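Local coordinates for protein diaminopimelate decarboxylase (Methanocaldococcus jannaschii, PDB 1TWI) that decarboxylates meso-diaminopimelate to L-lysine with pyridoxal 5'-phosphate as cofactor, the last step of lysine biosynthesis by the diaminopimelate pathway, and acts as a homodimer, at residues 63-68 against 286-291; 104-109 against 127-132; 339-344 against 371-376; 348-353 against 365-370. All blocks are in the same frame, centred on the assembly; numbering follows the deposited sequence.

Contact 1: residues 63-68 against 286-291; sequences IVAYAY and NLILEP. With PLP (pyridoxal-5'-phosphate), chain E.
A67 CB packs on E290 O (3.7 Å), and both residues meet the pyridoxal phosphate. E290 OE1 lies 2.7 Å from PLP N1, while A67, whose side chain is a single methyl, lets CB come within 3.5 Å of PLP C5A. E290 CG is anti to the carbonyl carbon (chi1 -60°) and the chain is extended beyond it, carrying the carboxylate to the pyridine nitrogen. The second shell fixes that carboxylate: H208 NE2 bonds to OE1, and N111 and N246 bond to OE2. Behind this lies parallel strand pairing, with I63 N to L287 O, L289 N to I63 O and A65 N to L289 O (2.8 Å). Past the end of strand 286-289, A67 N bonds to P291 O at 2.9 Å, the donor above the carbonyl plane. I63 CB packs on I288 CG1, and A65 CB on I288 CG2 at 4.0 Å, whereas V64 CG1 touches P291 CG (3.7 Å), the two side chains crossing at about a right angle, on the face covered by helix 37-58. These strands belong to the TIM-type barrel that binds the cofactor. An acidic group held at N1 probably favours a protonated pyridine, which would strengthen the ring as an electron sink during decarboxylation.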
# COMPACT_ATOMS: atom_id res chain seq x y z
N ILE A 63 -21.86 -23.20 0.93
CA ILE A 63 -20.54 -23.05 0.30
C ILE A 63 -19.73 -21.93 0.91
O ILE A 63 -20.22 -20.82 1.01
CB ILE A 63 -20.66 -22.68 -1.22
CG1 ILE A 63 -21.41 -23.79 -1.95
CG2 ILE A 63 -19.24 -22.47 -1.89
CD1 ILE A 63 -21.76 -23.38 -3.40
N VAL A 64 -18.50 -22.22 1.29
CA VAL A 64 -17.63 -21.17 1.81
C VAL A 64 -16.81 -20.69 0.59
O VAL A 64 -16.00 -21.44 0.01
CB VAL A 64 -16.66 -21.72 2.87
CG1 VAL A 64 -15.74 -20.61 3.38
CG2 VAL A 64 -17.47 -22.35 4.02
N ALA A 65 -17.04 -19.46 0.15
CA ALA A 65 -16.24 -18.96 -0.97
C ALA A 65 -15.19 -18.03 -0.36
O ALA A 65 -15.42 -16.81 -0.15
CB ALA A 65 -17.13 -18.19 -1.98
N TYR A 66 -14.02 -18.61 -0.08
CA TYR A 66 -12.94 -17.84 0.55
C TYR A 66 -12.58 -16.59 -0.24
O TYR A 66 -12.36 -16.66 -1.43
CB TYR A 66 -11.72 -18.77 0.79
CG TYR A 66 -10.48 -18.04 1.15
CD1 TYR A 66 -10.39 -17.27 2.31
CD2 TYR A 66 -9.36 -18.09 0.30
CE1 TYR A 66 -9.23 -16.56 2.63
CE2 TYR A 66 -8.20 -17.39 0.61
CZ TYR A 66 -8.13 -16.62 1.77
OH TYR A 66 -7.00 -15.88 2.01
N ALA A 67 -12.54 -15.44 0.42
CA ALA A 67 -12.23 -14.23 -0.31
C ALA A 67 -10.71 -14.12 -0.57
O ALA A 67 -9.92 -13.78 0.37
CB ALA A 67 -12.69 -13.02 0.46
N TYR A 68 -10.31 -14.43 -1.80
CA TYR A 68 -8.91 -14.41 -2.20
C TYR A 68 -8.21 -13.12 -1.93
O TYR A 68 -7.01 -13.11 -1.68
CB TYR A 68 -8.76 -14.73 -3.71
CG TYR A 68 -8.64 -16.21 -3.98
CD1 TYR A 68 -9.29 -17.13 -3.14
CD2 TYR A 68 -7.87 -16.69 -5.06
CE1 TYR A 68 -9.18 -18.54 -3.39
CE2 TYR A 68 -7.74 -18.09 -5.32
CZ TYR A 68 -8.40 -18.99 -4.50
OH TYR A 68 -8.36 -20.33 -4.79
N ASN A 286 -29.52 -22.27 -1.78
CA ASN A 286 -28.18 -22.68 -1.34
C ASN A 286 -27.66 -21.44 -0.64
O ASN A 286 -28.04 -20.33 -1.01
CB ASN A 286 -27.29 -23.01 -2.52
CG ASN A 286 -27.86 -24.11 -3.34
OD1 ASN A 286 -28.08 -25.22 -2.83
ND2 ASN A 286 -28.14 -23.82 -4.62
N LEU A 287 -26.81 -21.60 0.37
CA LEU A 287 -26.30 -20.47 1.09
C LEU A 287 -24.79 -20.34 0.86
O LEU A 287 -24.08 -21.34 0.96
CB LEU A 287 -26.57 -20.66 2.63
CG LEU A 287 -25.90 -19.66 3.60
CD1 LEU A 287 -26.35 -18.24 3.28
CD2 LEU A 287 -26.24 -19.98 5.10
N ILE A 288 -24.31 -19.14 0.53
CA ILE A 288 -22.87 -18.96 0.31
C ILE A 288 -22.39 -17.82 1.19
O ILE A 288 -23.10 -16.80 1.32
CB ILE A 288 -22.57 -18.52 -1.16
CG1 ILE A 288 -23.12 -19.58 -2.13
CG2 ILE A 288 -21.08 -18.31 -1.37
CD1 ILE A 288 -23.17 -19.13 -3.65
N LEU A 289 -21.21 -17.98 1.81
CA LEU A 289 -20.61 -16.89 2.58
C LEU A 289 -19.23 -16.67 1.96
O LEU A 289 -18.68 -17.58 1.34
CB LEU A 289 -20.42 -17.25 4.08
CG LEU A 289 -21.71 -17.61 4.85
CD1 LEU A 289 -21.42 -17.73 6.39
CD2 LEU A 289 -22.73 -16.51 4.60
N GLU A 290 -18.67 -15.47 2.15
CA GLU A 290 -17.38 -15.13 1.54
C GLU A 290 -16.40 -14.66 2.57
O GLU A 290 -15.82 -13.60 2.43
CB GLU A 290 -17.56 -14.02 0.49
CG GLU A 290 -18.51 -14.40 -0.71
CD GLU A 290 -18.81 -13.19 -1.65
OE1 GLU A 290 -18.73 -12.01 -1.21
OE2 GLU A 290 -19.15 -13.43 -2.82
N PRO A 291 -16.17 -15.46 3.64
CA PRO A 291 -15.22 -14.98 4.62
C PRO A 291 -13.80 -14.86 4.04
O PRO A 291 -13.39 -15.71 3.21
CB PRO A 291 -15.29 -16.03 5.74
CG PRO A 291 -15.56 -17.33 4.98
CD PRO A 291 -16.56 -16.87 3.87
N1 PLP E . -16.85 -10.42 -0.22
C2 PLP E . -16.63 -9.19 -0.82
C2A PLP E . -17.58 -8.81 -1.98
C3 PLP E . -15.57 -8.42 -0.35
O3 PLP E . -15.38 -7.22 -0.96
C4 PLP E . -14.76 -8.79 0.69
C4A PLP E . -13.60 -7.85 1.14
O4A PLP E . -13.32 -6.97 0.40
C5 PLP E . -14.98 -10.05 1.31
C6 PLP E . -16.03 -10.81 0.83
C5A PLP E . -14.20 -10.63 2.48
O4P PLP E . -14.24 -9.77 3.65
P PLP E . -13.61 -10.22 5.03
O1P PLP E . -13.85 -9.06 5.91
O2P PLP E . -12.15 -10.43 4.76
O3P PLP E . -14.30 -11.43 5.48

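Contact 2: residues 104-109 against 127-132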
# COMPACT_ATOMS: atom_id res chain seq x y z
N PRO A 104 -13.03 -26.25 -7.55
CA PRO A 104 -14.08 -26.63 -8.53
C PRO A 104 -14.81 -25.35 -9.06
O PRO A 104 -15.15 -24.43 -8.28
CB PRO A 104 -15.04 -27.48 -7.68
CG PRO A 104 -14.20 -28.01 -6.54
CD PRO A 104 -13.18 -26.95 -6.26
N SER A 105 -15.05 -25.28 -10.35
CA SER A 105 -15.71 -24.13 -10.91
C SER A 105 -17.07 -23.82 -10.29
O SER A 105 -17.44 -22.67 -10.16
CB SER A 105 -15.84 -24.32 -12.42
OG SER A 105 -14.59 -23.98 -12.98
N LYS A 106 -17.82 -24.83 -9.88
CA LYS A 106 -19.11 -24.55 -9.29
C LYS A 106 -18.99 -23.99 -7.89
O LYS A 106 -20.01 -23.77 -7.27
CB LYS A 106 -19.99 -25.81 -9.24
CG LYS A 106 -20.76 -26.08 -10.52
CD LYS A 106 -21.32 -24.80 -11.22
CE LYS A 106 -20.36 -24.38 -12.34
NZ LYS A 106 -20.89 -23.21 -13.06
N LYS A 107 -17.76 -23.82 -7.37
CA LYS A 107 -17.60 -23.19 -6.05
C LYS A 107 -16.86 -21.86 -6.23
O LYS A 107 -16.25 -21.37 -5.30
CB LYS A 107 -16.80 -24.08 -5.09
CG LYS A 107 -17.54 -25.37 -4.70
CD LYS A 107 -16.67 -26.24 -3.73
CE LYS A 107 -17.48 -27.43 -3.13
NZ LYS A 107 -16.62 -28.23 -2.18
N ILE A 108 -16.88 -21.32 -7.43
CA ILE A 108 -16.20 -20.04 -7.67
C ILE A 108 -17.22 -18.95 -8.01
O ILE A 108 -18.02 -19.14 -8.94
CB ILE A 108 -15.17 -20.17 -8.83
CG1 ILE A 108 -14.03 -21.13 -8.40
CG2 ILE A 108 -14.50 -18.78 -9.11
CD1 ILE A 108 -12.98 -21.41 -9.54
N VAL A 109 -17.19 -17.83 -7.27
CA VAL A 109 -18.06 -16.68 -7.60
C VAL A 109 -17.11 -15.52 -7.88
O VAL A 109 -16.04 -15.40 -7.27
CB VAL A 109 -19.09 -16.29 -6.46
CG1 VAL A 109 -20.19 -17.45 -6.35
CG2 VAL A 109 -18.39 -16.10 -5.12
N ASN A 127 -16.33 -21.59 -16.68
CA ASN A 127 -17.69 -21.99 -16.23
C ASN A 127 -17.88 -21.84 -14.71
O ASN A 127 -18.33 -22.78 -13.99
CB ASN A 127 -17.97 -23.45 -16.70
CG ASN A 127 -19.44 -23.90 -16.48
OD1 ASN A 127 -20.42 -23.14 -16.67
ND2 ASN A 127 -19.57 -25.16 -16.11
N ILE A 128 -17.55 -20.64 -14.22
CA ILE A 128 -17.66 -20.37 -12.80
C ILE A 128 -19.14 -20.44 -12.40
O ILE A 128 -20.05 -20.29 -13.25
CB ILE A 128 -17.09 -18.97 -12.46
CG1 ILE A 128 -17.76 -17.88 -13.32
CG2 ILE A 128 -15.57 -18.96 -12.68
CD1 ILE A 128 -17.27 -16.43 -12.90
N ARG A 129 -19.38 -20.70 -11.14
CA ARG A 129 -20.76 -20.76 -10.62
C ARG A 129 -21.57 -19.47 -10.95
O ARG A 129 -22.74 -19.52 -11.33
CB ARG A 129 -20.71 -20.92 -9.10
CG ARG A 129 -22.10 -21.33 -8.52
CD ARG A 129 -22.11 -21.24 -6.94
NE ARG A 129 -23.42 -21.69 -6.47
CZ ARG A 129 -23.78 -22.97 -6.32
NH1 ARG A 129 -25.02 -23.26 -5.92
NH2 ARG A 129 -22.90 -23.96 -6.52
N ALA A 130 -20.93 -18.32 -10.78
CA ALA A 130 -21.59 -17.05 -11.11
C ALA A 130 -20.72 -15.83 -11.10
O ALA A 130 -19.73 -15.76 -10.36
CB ALA A 130 -22.74 -16.76 -10.13
N PHE A 131 -21.11 -14.86 -11.92
CA PHE A 131 -20.53 -13.54 -11.84
C PHE A 131 -21.56 -12.84 -10.87
O PHE A 131 -22.80 -12.91 -11.11
CB PHE A 131 -20.65 -12.81 -13.17
CG PHE A 131 -19.70 -13.32 -14.21
CD1 PHE A 131 -18.41 -12.82 -14.30
CD2 PHE A 131 -20.10 -14.33 -15.10
CE1 PHE A 131 -17.52 -13.30 -15.25
CE2 PHE A 131 -19.21 -14.85 -16.09
CZ PHE A 131 -17.92 -14.33 -16.16
N ASN A 132 -21.08 -12.18 -9.80
CA ASN A 132 -21.99 -11.41 -8.94
C ASN A 132 -21.99 -10.03 -9.60
O ASN A 132 -21.08 -9.23 -9.40
CB ASN A 132 -21.44 -11.33 -7.50
CG ASN A 132 -21.45 -12.69 -6.79
OD1 ASN A 132 -22.22 -13.60 -7.16
ND2 ASN A 132 -20.64 -12.82 -5.71
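R129 lies against the turn formed by K106 and I108, and nearly every atom of its side chain has something to touch there. CB sits 3.2 Å from I108 O. CG, placed anti to the backbone N (chi1 -166°), passes 3.4 Å from K106 O, and CD keeps beside the same oxygen. The chain stays extended to NE, which forms a salt bridge with D244 OD2. At the tip NH2 comes back to K106 O, donating a nearly straight bond of 3.0 Å (167° at the hydrogen) that lies in both the guanidinium and the carbonyl plane. A long, multi-donor side chain suits this place, since it can grip a turn carbonyl and an acid at once. K106 answers from the exposed side: its chain is bent at chi2 and chi3, and NZ donates to N127 O (2.8 Å) and, weakly, to I128 O. A lysine suits this exposed place: its long, bent chain brings the ammonium group to two carbonyl oxygens just past the helix. N127 has the positive phi of a Schellman motif closing helix 117-125, a conformation asparagine tolerates well. On the buried side, I108 CG2 and I128 CG2 meet at 3.7 Å, the two side chains crossing at about a right angle and both also touching L95 of helix 92-100. Further on, V109 pairs with A130 in parallel, and N132 ND2 lies 3.9 Å from V109 CB while bonding to N111 OD1. Strand 108-110, helix 117-125 and strand 130-133 thus form a beta-alpha-beta unit, the repeating element of a TIM barrel.

Contact 3: residues 339-344 against 371-376; sequences IINCKV and DKVEVG
N341 and D371 bring their side chains together where strand 339-341 ends and strand 363-371 runs out into a loop. This is the tight part. N341 CG is anti to the backbone N (chi1 -168°), and from there ND2 donates to D371 O at 3.2 Å in a nearly straight bond (168° at the hydrogen); the acceptor lies close to the amide plane, but the donor stands above the plane of the carbonyl. The same ND2 also bonds to D377 OD2, and buried V373 packs beside it, CG2 to ND2 at 4.1 Å. An amide suits the place because its other end accepts as well: N341 OD1 takes K343 N at 3.1 Å. D371 packs CB to CB on N341 (4.1 Å), while its OD2 lies 3.3 Å from V344 CA and accepts a bond from K345 N just beyond. A short acid is what fits here, its carboxylate lying against the chain as it leaves the strand.

The other side is loose and wet. Instead of a direct backbone bond, one water accepts from N341 N (2.9 Å) and D371 N (3.0 Å), and a second donates to N341 O and, weakly, to D371 OD1.

Apart from both, K343 curls back so that NZ donates to V344 O, and it also reaches G12 O near the N-terminal strands. The N341 OD1 bond to the backbone two residues on defines an Asx turn, which here ends a short strand of the mixed beta sheet, away from the cofactor and substrate sites.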
# COMPACT_ATOMS: atom_id res chain seq x y z
N ILE A 339 1.46 -7.50 19.82
CA ILE A 339 2.87 -7.69 19.53
C ILE A 339 3.56 -8.19 20.81
O ILE A 339 3.27 -7.68 21.88
CB ILE A 339 3.53 -6.33 19.13
CG1 ILE A 339 2.89 -5.82 17.82
CG2 ILE A 339 5.08 -6.47 18.94
CD1 ILE A 339 3.23 -4.34 17.51
N ILE A 340 4.45 -9.18 20.68
CA ILE A 340 5.21 -9.69 21.82
C ILE A 340 6.69 -9.92 21.45
O ILE A 340 7.08 -9.94 20.27
CB ILE A 340 4.72 -11.09 22.28
CG1 ILE A 340 5.03 -12.11 21.17
CG2 ILE A 340 3.17 -11.09 22.61
CD1 ILE A 340 4.57 -13.55 21.54
N ASN A 341 7.50 -10.10 22.48
CA ASN A 341 8.88 -10.46 22.29
C ASN A 341 8.76 -11.98 22.23
O ASN A 341 8.00 -12.58 22.99
CB ASN A 341 9.70 -10.10 23.53
CG ASN A 341 11.20 -10.18 23.28
OD1 ASN A 341 11.69 -11.07 22.55
ND2 ASN A 341 11.95 -9.26 23.89
N CYS A 342 9.47 -12.62 21.31
CA CYS A 342 9.43 -14.09 21.26
C CYS A 342 10.14 -14.73 22.44
O CYS A 342 10.04 -15.93 22.62
CB CYS A 342 10.09 -14.61 19.98
SG CYS A 342 8.97 -14.34 18.53
N LYS A 343 10.88 -13.94 23.22
CA LYS A 343 11.62 -14.48 24.37
C LYS A 343 11.08 -13.88 25.65
O LYS A 343 11.00 -12.66 25.77
CB LYS A 343 13.11 -14.11 24.29
CG LYS A 343 14.01 -14.70 25.44
CD LYS A 343 14.13 -16.26 25.40
CE LYS A 343 14.79 -16.83 26.71
NZ LYS A 343 13.80 -16.76 27.86
N VAL A 344 10.73 -14.73 26.61
CA VAL A 344 10.24 -14.27 27.90
C VAL A 344 11.46 -13.75 28.66
O VAL A 344 12.56 -14.36 28.61
CB VAL A 344 9.64 -15.43 28.70
CG1 VAL A 344 9.52 -15.06 30.19
CG2 VAL A 344 8.29 -15.77 28.09
N ASP A 371 8.06 -7.90 27.06
CA ASP A 371 9.23 -8.38 27.81
C ASP A 371 10.41 -7.61 27.23
O ASP A 371 10.51 -7.41 26.00
CB ASP A 371 9.45 -9.89 27.63
CG ASP A 371 8.45 -10.72 28.45
OD1 ASP A 371 7.25 -10.52 28.23
OD2 ASP A 371 8.86 -11.57 29.31
N LYS A 372 11.30 -7.19 28.13
CA LYS A 372 12.48 -6.37 27.87
C LYS A 372 13.11 -6.66 26.50
O LYS A 372 13.60 -7.76 26.27
CB LYS A 372 13.51 -6.58 28.98
CG LYS A 372 14.71 -5.66 28.91
CD LYS A 372 14.41 -4.32 29.47
CE LYS A 372 15.68 -3.47 29.67
NZ LYS A 372 16.39 -3.22 28.36
N VAL A 373 13.13 -5.65 25.65
CA VAL A 373 13.68 -5.81 24.30
C VAL A 373 15.19 -5.54 24.18
O VAL A 373 15.68 -4.54 24.69
CB VAL A 373 12.89 -4.92 23.29
CG1 VAL A 373 13.45 -5.12 21.87
CG2 VAL A 373 11.39 -5.28 23.30
N GLU A 374 15.91 -6.49 23.58
CA GLU A 374 17.35 -6.34 23.33
C GLU A 374 17.59 -6.46 21.82
O GLU A 374 16.82 -7.08 21.12
CB GLU A 374 18.12 -7.41 24.11
CG GLU A 374 17.80 -7.27 25.63
CD GLU A 374 18.27 -8.44 26.47
OE1 GLU A 374 17.52 -8.90 27.42
OE2 GLU A 374 19.41 -8.89 26.20
N VAL A 375 18.65 -5.82 21.33
CA VAL A 375 18.98 -5.94 19.89
C VAL A 375 19.17 -7.40 19.65
O VAL A 375 19.82 -8.09 20.46
CB VAL A 375 20.31 -5.18 19.57
CG1 VAL A 375 20.87 -5.58 18.16
CG2 VAL A 375 20.05 -3.67 19.65
N GLY A 376 18.60 -7.91 18.56
CA GLY A 376 18.76 -9.33 18.26
C GLY A 376 17.53 -10.13 18.65
O GLY A 376 17.34 -11.28 18.22
O HOH W 1 6.43 -9.51 25.14
O HOH W 2 6.93 -12.29 25.70

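Contact 4: residues 348-353 against 365-370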
# COMPACT_ATOMS: atom_id res chain seq x y z
N LYS A 348 9.90 -6.22 32.17
CA LYS A 348 9.00 -5.74 31.12
C LYS A 348 9.17 -4.23 31.01
O LYS A 348 9.67 -3.59 31.91
CB LYS A 348 7.56 -6.08 31.45
CG LYS A 348 7.27 -7.56 31.46
CD LYS A 348 5.75 -7.70 31.79
CE LYS A 348 5.34 -9.12 32.20
NZ LYS A 348 5.83 -10.17 31.20
N GLU A 349 8.78 -3.65 29.89
CA GLU A 349 8.96 -2.22 29.71
C GLU A 349 7.98 -1.80 28.62
O GLU A 349 7.51 -2.64 27.83
CB GLU A 349 10.41 -1.88 29.28
CG GLU A 349 10.85 -2.64 28.06
CD GLU A 349 12.18 -2.16 27.44
OE1 GLU A 349 12.64 -2.87 26.49
OE2 GLU A 349 12.73 -1.11 27.88
N VAL A 350 7.69 -0.51 28.58
CA VAL A 350 6.74 0.02 27.61
C VAL A 350 7.56 0.66 26.50
O VAL A 350 8.43 1.48 26.78
CB VAL A 350 5.82 1.10 28.25
CG1 VAL A 350 4.95 1.75 27.19
CG2 VAL A 350 4.95 0.44 29.33
N VAL A 351 7.28 0.27 25.26
CA VAL A 351 8.01 0.79 24.10
C VAL A 351 7.08 0.95 22.90
O VAL A 351 5.97 0.41 22.90
CB VAL A 351 9.16 -0.18 23.62
CG1 VAL A 351 10.22 -0.38 24.70
CG2 VAL A 351 8.56 -1.53 23.21
N SER A 352 7.54 1.67 21.88
CA SER A 352 6.80 1.84 20.62
C SER A 352 7.66 1.07 19.59
O SER A 352 8.88 1.06 19.68
CB SER A 352 6.65 3.31 20.27
OG SER A 352 5.76 3.95 21.20
N ILE A 353 7.02 0.39 18.65
CA ILE A 353 7.76 -0.47 17.72
C ILE A 353 7.64 0.08 16.30
O ILE A 353 6.53 0.27 15.83
CB ILE A 353 7.17 -1.93 17.67
CG1 ILE A 353 7.28 -2.66 19.05
CG2 ILE A 353 7.97 -2.78 16.71
CD1 ILE A 353 6.16 -2.42 19.97
N GLY A 365 3.20 -0.28 16.52
CA GLY A 365 2.44 -0.17 17.76
C GLY A 365 3.10 0.85 18.66
O GLY A 365 4.33 1.05 18.62
N ARG A 366 2.31 1.50 19.50
CA ARG A 366 2.82 2.52 20.41
C ARG A 366 2.48 2.18 21.89
O ARG A 366 1.42 1.58 22.20
CB ARG A 366 2.19 3.87 20.04
CG ARG A 366 2.55 4.40 18.66
CD ARG A 366 1.73 5.65 18.34
NE ARG A 366 2.25 6.41 17.18
CZ ARG A 366 2.06 6.07 15.89
NH1 ARG A 366 1.36 4.98 15.55
NH2 ARG A 366 2.56 6.84 14.92
N ASP A 367 3.39 2.54 22.79
CA ASP A 367 3.17 2.31 24.20
C ASP A 367 2.76 0.89 24.50
O ASP A 367 1.78 0.67 25.18
CB ASP A 367 2.11 3.29 24.68
CG ASP A 367 2.51 4.74 24.39
OD1 ASP A 367 1.64 5.55 24.07
OD2 ASP A 367 3.72 5.07 24.46
N ARG A 368 3.50 -0.08 23.98
CA ARG A 368 3.19 -1.46 24.23
C ARG A 368 4.06 -2.03 25.34
O ARG A 368 5.26 -1.79 25.38
CB ARG A 368 3.44 -2.29 22.95
CG ARG A 368 2.61 -1.77 21.77
CD ARG A 368 1.04 -1.89 22.01
NE ARG A 368 0.38 -1.69 20.73
CZ ARG A 368 0.13 -2.65 19.83
NH1 ARG A 368 0.49 -3.91 20.08
NH2 ARG A 368 -0.46 -2.35 18.68
N GLU A 369 3.46 -2.82 26.21
CA GLU A 369 4.24 -3.45 27.27
C GLU A 369 4.78 -4.74 26.71
O GLU A 369 4.02 -5.64 26.31
CB GLU A 369 3.40 -3.77 28.51
CG GLU A 369 4.24 -4.41 29.61
CD GLU A 369 3.50 -4.54 30.98
OE1 GLU A 369 2.52 -5.30 31.08
OE2 GLU A 369 3.91 -3.88 31.94
N LEU A 370 6.09 -4.88 26.68
CA LEU A 370 6.65 -6.12 26.16
C LEU A 370 7.75 -6.61 27.11
O LEU A 370 8.31 -5.82 27.86
CB LEU A 370 7.32 -5.88 24.79
CG LEU A 370 6.64 -5.13 23.65
CD1 LEU A 370 7.45 -5.44 22.43
CD2 LEU A 370 5.21 -5.46 23.46
O HOH W 3 6.11 3.88 23.84
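I353 and R368 meet because I353 chi2 (87°) swings CD1 toward the partner strand, where it lies 4.0 Å from R368 CG and also touches L370 CD1. The second key torsions are those of the backbone at D367, whose phi and psi (51° and 50°) are left-handed and place D367 and R368 together opposite V351. This is a G1 beta bulge, and it shifts the register by one between V351 and I353. Antiparallel pairing continues on either side of the bulge: E349 and L370 exchange bonds, V351 N binds R368 O, R368 N binds V351 O at 2.7 Å, and I353 N binds G365 O at 2.8 Å. V351 CG2 packs on L370 CG at 4.1 Å; aliphatic V351, I353 and L370 suit this buried face. G365, without a side chain, makes room for the R368 guanidinium, whose NH1 bonds to H337 O. On the exposed face, V350 CG1 rests 3.5 Å from D367 CA. At the bulge a water lies 2.7 Å from S352 OG and donates to D367 OD2 at 2.7 Å. The hairpin of strands 348-354 and 363-371 is joined to the rest of the sheet by strand 316-320, parallel to the first of them: the S352 backbone bonds to the backbones of K316 and V318, E349 OE2 forms a salt bridge with K316 NZ, and I353 packs on I320.

The four contacts fall into two groups. Contacts 1 and 2 belong to the same parallel barrel sheet, their centres 11 Å apart; N132 ND2 packs 3.3 Å from E290 OE2, and the side chain of N132 is about 6 Å from the PLP that contact 1 touches. Contacts 3 and 4, with centres 10 Å apart, share the mixed beta sheet and are tied by V373 N to E349 OE1 at 2.9 Å and by a weak ion pair of D371 with K348. Of these two, contact 4 comes closer to the substrate site: the R368 side chain is about 9 Å from that of R329, which probably binds substrate. Centres of contacts 1 and 3 are 38 Å apart.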